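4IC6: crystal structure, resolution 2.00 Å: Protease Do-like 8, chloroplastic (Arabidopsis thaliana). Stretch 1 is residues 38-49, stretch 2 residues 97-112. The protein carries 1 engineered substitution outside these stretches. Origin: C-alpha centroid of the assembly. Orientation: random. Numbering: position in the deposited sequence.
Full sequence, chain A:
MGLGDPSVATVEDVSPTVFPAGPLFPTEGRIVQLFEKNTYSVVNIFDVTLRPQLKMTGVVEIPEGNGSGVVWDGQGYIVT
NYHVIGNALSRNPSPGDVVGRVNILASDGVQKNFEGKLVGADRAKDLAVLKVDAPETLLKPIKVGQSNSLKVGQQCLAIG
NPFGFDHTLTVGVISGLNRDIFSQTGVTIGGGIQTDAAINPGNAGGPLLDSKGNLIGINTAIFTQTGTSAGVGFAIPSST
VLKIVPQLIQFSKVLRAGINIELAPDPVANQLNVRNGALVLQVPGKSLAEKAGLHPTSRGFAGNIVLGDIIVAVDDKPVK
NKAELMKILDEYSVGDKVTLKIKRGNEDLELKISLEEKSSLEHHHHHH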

# COMPACT_ATOMS: atom_id res chain seq x y z
N ASN A 38 -21.71 -22.29 25.72
CA ASN A 38 -20.26 -22.49 25.53
C ASN A 38 -19.35 -21.32 25.93
O ASN A 38 -18.13 -21.47 25.98
CB ASN A 38 -19.96 -22.97 24.11
CG ASN A 38 -20.36 -24.42 23.92
OD1 ASN A 38 -19.63 -25.33 24.31
ND2 ASN A 38 -21.55 -24.64 23.36
N THR A 39 -19.95 -20.17 26.23
CA THR A 39 -19.16 -19.05 26.73
C THR A 39 -18.24 -19.50 27.86
O THR A 39 -17.06 -19.13 27.90
CB THR A 39 -20.04 -17.89 27.22
OG1 THR A 39 -21.07 -18.41 28.07
CG2 THR A 39 -20.69 -17.17 26.03
N TYR A 40 -18.76 -20.32 28.77
CA TYR A 40 -17.99 -20.71 29.97
C TYR A 40 -16.70 -21.46 29.69
O TYR A 40 -15.75 -21.40 30.47
CB TYR A 40 -18.86 -21.53 30.93
CG TYR A 40 -20.11 -20.78 31.28
CD1 TYR A 40 -21.25 -20.91 30.52
CD2 TYR A 40 -20.12 -19.90 32.35
CE1 TYR A 40 -22.39 -20.21 30.82
CE2 TYR A 40 -21.25 -19.18 32.66
CZ TYR A 40 -22.39 -19.35 31.89
OH TYR A 40 -23.52 -18.64 32.19
N SER A 41 -16.68 -22.19 28.58
CA SER A 41 -15.53 -23.01 28.22
C SER A 41 -14.49 -22.22 27.43
O SER A 41 -13.39 -22.72 27.15
CB SER A 41 -15.98 -24.19 27.37
OG SER A 41 -16.99 -24.94 28.01
N VAL A 42 -14.85 -21.02 27.03
CA VAL A 42 -13.97 -20.20 26.21
C VAL A 42 -13.34 -19.11 27.08
O VAL A 42 -14.02 -18.18 27.53
CB VAL A 42 -14.73 -19.60 25.02
CG1 VAL A 42 -13.75 -18.85 24.12
CG2 VAL A 42 -15.42 -20.70 24.21
N VAL A 43 -12.04 -19.27 27.33
CA VAL A 43 -11.34 -18.36 28.24
C VAL A 43 -10.63 -17.26 27.47
O VAL A 43 -10.49 -17.33 26.24
CB VAL A 43 -10.32 -19.09 29.13
CG1 VAL A 43 -10.99 -20.18 29.95
CG2 VAL A 43 -9.18 -19.68 28.30
N ASN A 44 -10.19 -16.25 28.19
CA ASN A 44 -9.35 -15.19 27.64
C ASN A 44 -7.91 -15.33 28.12
O ASN A 44 -7.66 -15.55 29.31
CB ASN A 44 -9.92 -13.81 28.02
CG ASN A 44 -8.92 -12.70 27.80
OD1 ASN A 44 -8.65 -12.29 26.67
ND2 ASN A 44 -8.38 -12.18 28.90
N ILE A 45 -6.96 -15.20 27.20
CA ILE A 45 -5.54 -15.30 27.53
C ILE A 45 -4.79 -14.05 27.10
O ILE A 45 -4.79 -13.68 25.91
CB ILE A 45 -4.89 -16.52 26.82
CG1 ILE A 45 -5.59 -17.82 27.22
CG2 ILE A 45 -3.39 -16.58 27.12
CD1 ILE A 45 -5.24 -19.02 26.35
N PHE A 46 -4.16 -13.38 28.07
CA PHE A 46 -3.22 -12.30 27.80
C PHE A 46 -1.78 -12.78 28.03
O PHE A 46 -1.46 -13.29 29.10
CB PHE A 46 -3.51 -11.07 28.67
CG PHE A 46 -4.76 -10.32 28.27
CD1 PHE A 46 -4.85 -9.70 27.02
CD2 PHE A 46 -5.84 -10.23 29.13
CE1 PHE A 46 -5.99 -9.00 26.65
CE2 PHE A 46 -6.99 -9.53 28.76
CZ PHE A 46 -7.06 -8.92 27.52
N ASP A 47 -0.93 -12.64 27.01
CA ASP A 47 0.50 -12.93 27.13
C ASP A 47 1.11 -11.95 28.14
O ASP A 47 1.06 -10.73 27.94
CB ASP A 47 1.19 -12.79 25.77
CG ASP A 47 2.66 -13.20 25.78
OD1 ASP A 47 3.37 -12.92 26.78
OD2 ASP A 47 3.12 -13.79 24.78
N VAL A 48 1.69 -12.47 29.22
CA VAL A 48 2.20 -11.56 30.25
C VAL A 48 3.39 -10.72 29.78
O VAL A 48 3.74 -9.73 30.43
CB VAL A 48 2.57 -12.28 31.58
CG1 VAL A 48 1.34 -12.95 32.20
CG2 VAL A 48 3.71 -13.27 31.39
N THR A 49 4.02 -11.11 28.67
CA THR A 49 5.22 -10.40 28.22
C THR A 49 4.90 -9.21 27.31
O THR A 49 5.80 -8.47 26.90
CB THR A 49 6.23 -11.33 27.52
OG1 THR A 49 5.65 -11.86 26.31
CG2 THR A 49 6.63 -12.47 28.45
N ASP A 97 6.51 -21.86 34.20
CA ASP A 97 6.55 -20.39 34.12
C ASP A 97 5.19 -19.80 33.83
O ASP A 97 4.46 -20.32 32.98
CB ASP A 97 7.54 -19.95 33.03
CG ASP A 97 8.97 -20.18 33.43
OD1 ASP A 97 9.18 -20.71 34.54
OD2 ASP A 97 9.89 -19.83 32.65
N VAL A 98 4.84 -18.71 34.51
CA VAL A 98 3.62 -17.97 34.20
C VAL A 98 3.79 -17.17 32.90
O VAL A 98 4.54 -16.20 32.85
CB VAL A 98 3.22 -17.01 35.34
CG1 VAL A 98 2.01 -16.17 34.93
CG2 VAL A 98 2.94 -17.78 36.62
N VAL A 99 3.09 -17.58 31.85
CA VAL A 99 3.24 -16.92 30.56
C VAL A 99 1.96 -16.20 30.16
O VAL A 99 1.94 -15.45 29.18
CB VAL A 99 3.58 -17.93 29.46
CG1 VAL A 99 4.91 -18.60 29.76
CG2 VAL A 99 2.46 -18.94 29.31
N GLY A 100 0.89 -16.43 30.91
CA GLY A 100 -0.38 -15.82 30.58
C GLY A 100 -1.21 -15.45 31.78
O GLY A 100 -1.08 -16.04 32.85
N ARG A 101 -2.07 -14.44 31.59
CA ARG A 101 -3.15 -14.17 32.52
C ARG A 101 -4.41 -14.75 31.89
O ARG A 101 -4.78 -14.37 30.77
CB ARG A 101 -3.29 -12.67 32.78
N VAL A 102 -5.06 -15.68 32.58
CA VAL A 102 -6.23 -16.33 32.02
C VAL A 102 -7.52 -15.88 32.69
O VAL A 102 -7.67 -15.96 33.91
CB VAL A 102 -6.12 -17.86 32.10
CG1 VAL A 102 -7.30 -18.51 31.42
CG2 VAL A 102 -4.79 -18.34 31.48
N ASN A 103 -8.46 -15.40 31.87
CA ASN A 103 -9.77 -14.99 32.37
C ASN A 103 -10.85 -16.00 32.04
O ASN A 103 -11.06 -16.34 30.89
CB ASN A 103 -10.16 -13.61 31.83
CG ASN A 103 -9.56 -12.49 32.64
OD1 ASN A 103 -8.83 -11.65 32.10
ND2 ASN A 103 -9.86 -12.47 33.94
N ILE A 104 -11.56 -16.44 33.07
CA ILE A 104 -12.59 -17.46 32.93
C ILE A 104 -13.95 -16.99 33.46
O ILE A 104 -14.08 -16.55 34.61
CB ILE A 104 -12.20 -18.73 33.69
CG1 ILE A 104 -10.71 -19.02 33.51
CG2 ILE A 104 -13.08 -19.89 33.25
CD1 ILE A 104 -10.29 -20.39 33.99
N LEU A 105 -14.96 -17.12 32.61
CA LEU A 105 -16.33 -16.74 32.94
C LEU A 105 -16.94 -17.71 33.96
O LEU A 105 -17.06 -18.92 33.70
CB LEU A 105 -17.19 -16.73 31.67
CG LEU A 105 -18.61 -16.17 31.78
CD1 LEU A 105 -18.59 -14.69 32.19
CD2 LEU A 105 -19.36 -16.36 30.46
N ALA A 106 -17.33 -17.18 35.12
CA ALA A 106 -18.01 -17.98 36.13
C ALA A 106 -19.52 -17.91 35.96
O ALA A 106 -20.03 -17.14 35.13
CB ALA A 106 -17.60 -17.53 37.52
N SER A 107 -20.24 -18.69 36.76
CA SER A 107 -21.70 -18.75 36.69
C SER A 107 -22.36 -17.44 37.12
O SER A 107 -23.49 -17.14 36.70
CB SER A 107 -22.23 -19.90 37.53
N ASP A 108 -21.68 -16.65 37.94
CA ASP A 108 -22.21 -15.35 38.36
C ASP A 108 -22.09 -14.30 37.25
O ASP A 108 -22.48 -13.14 37.43
CB ASP A 108 -21.55 -14.87 39.65
CG ASP A 108 -20.04 -14.82 39.57
OD1 ASP A 108 -19.49 -15.22 38.52
OD2 ASP A 108 -19.40 -14.40 40.56
N GLY A 109 -21.55 -14.71 36.10
CA GLY A 109 -21.47 -13.82 34.95
C GLY A 109 -20.31 -12.85 34.92
O GLY A 109 -20.25 -11.98 34.05
N VAL A 110 -19.37 -12.98 35.86
CA VAL A 110 -18.18 -12.14 35.79
C VAL A 110 -16.95 -13.01 35.50
O VAL A 110 -16.87 -14.15 35.95
CB VAL A 110 -17.98 -11.29 37.08
CG1 VAL A 110 -19.34 -10.90 37.66
CG2 VAL A 110 -17.15 -12.04 38.11
N GLN A 111 -16.01 -12.47 34.74
CA GLN A 111 -14.79 -13.23 34.50
C GLN A 111 -13.77 -13.08 35.63
O GLN A 111 -13.44 -11.97 36.06
CB GLN A 111 -14.20 -12.90 33.13
CG GLN A 111 -15.09 -13.38 32.01
CD GLN A 111 -14.43 -13.28 30.66
OE1 GLN A 111 -13.23 -13.54 30.51
NE2 GLN A 111 -15.20 -12.88 29.65
N LYS A 112 -13.30 -14.22 36.11
CA LYS A 112 -12.32 -14.27 37.19
C LYS A 112 -10.92 -14.54 36.63
O LYS A 112 -10.78 -15.25 35.63
CB LYS A 112 -12.72 -15.35 38.20
CG LYS A 112 -13.50 -14.85 39.43
CD LYS A 112 -15.02 -14.85 39.24
CE LYS A 112 -15.73 -14.54 40.56
NZ LYS A 112 -17.18 -14.19 40.42
O HOH W 1 -14.54 -18.90 30.32

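The contact is an antiparallel pairing of two β-strands, 42-47 and 98-105, held by backbone hydrogen bonds, bridged at one end by a water, and flanked by small apolar side-chain contacts on the face that carries I45 and V102. The strand axes approach to 4.5 Å and their N-to-C directions differ by 147°, an antiparallel course with appreciable twist. Together the two stretches bury 763 Å², both sides summed.

The register is defined by alternating hydrogen-bonded and non-hydrogen-bonded pairs. N44 and N103 form a hydrogen-bonded pair: N44 N donates to N103 O at 2.8 Å (N-H...O angle 172°), and N103 N returns a bond to N44 O at 2.7 Å (164°). Two residues on, the pattern repeats, with F46 N to R101 O at 2.9 Å (172°) and R101 N to F46 O at 2.8 Å (160°). A fifth bond, V48 N to V99 O at 3.0 Å (170°), carries the ladder one step past the end of the first strand. Between these lie the non-hydrogen-bonded pairs I45-V102 and D47-G100, whose CA atoms are 4.7 and 4.6 Å apart. Here α-hydrogens point at carbonyls across the gap: V102 CA lies 3.2 Å from N44 O, and G100 CA lies 3.1 Å from F46 O.

Glycine suits its site at G100, since an ideal CB there would sit 3.4 Å from I45 CG2, a tight fit on the face that I45 also occupies. On that face I45 CG1 meets V102 CG2 at 4.4 Å. V43 makes closer contacts: V43 CG2 lies 3.8 Å from V102 CG1, while V43 CG1 lies 3.8 Å from I104 CG1 and 4.3 Å from V102 CG1. These are dispersion contacts between branched aliphatic groups.

N44, F46, R101 and N103 point to the other face. F46 CB and R101 CB are 4.4 Å apart; the arginine is modelled only to CB, so the coordinates give no position for its charged end. N103 OD1 lies near the plane of the F46 ring, at its edge, 4.4 Å from CE2.

At the start of the first stretch, a type I turn from T39 to V42 leads into the strand, and a water takes over where direct backbone pairing is absent. Water 1 donates to Y40 O (2.8 Å) and V42 O (2.9 Å) and accepts from L105 N (2.9 Å), satisfying all three groups. L105 CD2 lies over one face of the Y40 ring, 4.0 Å from Y40 CE2, and is also 3.6 Å from T39 OG1. A106 O approaches the same ring at its edge, 3.4 Å from Y40 CE2.

At the far end, V48 CG1 packs 4.3 Å from V98 CG1. D47, the last residue of the first strand, accepts at OD1 from T49 N (2.7 Å) and T49 OG1 (2.6 Å), tying down the backbone as it leaves the sheet.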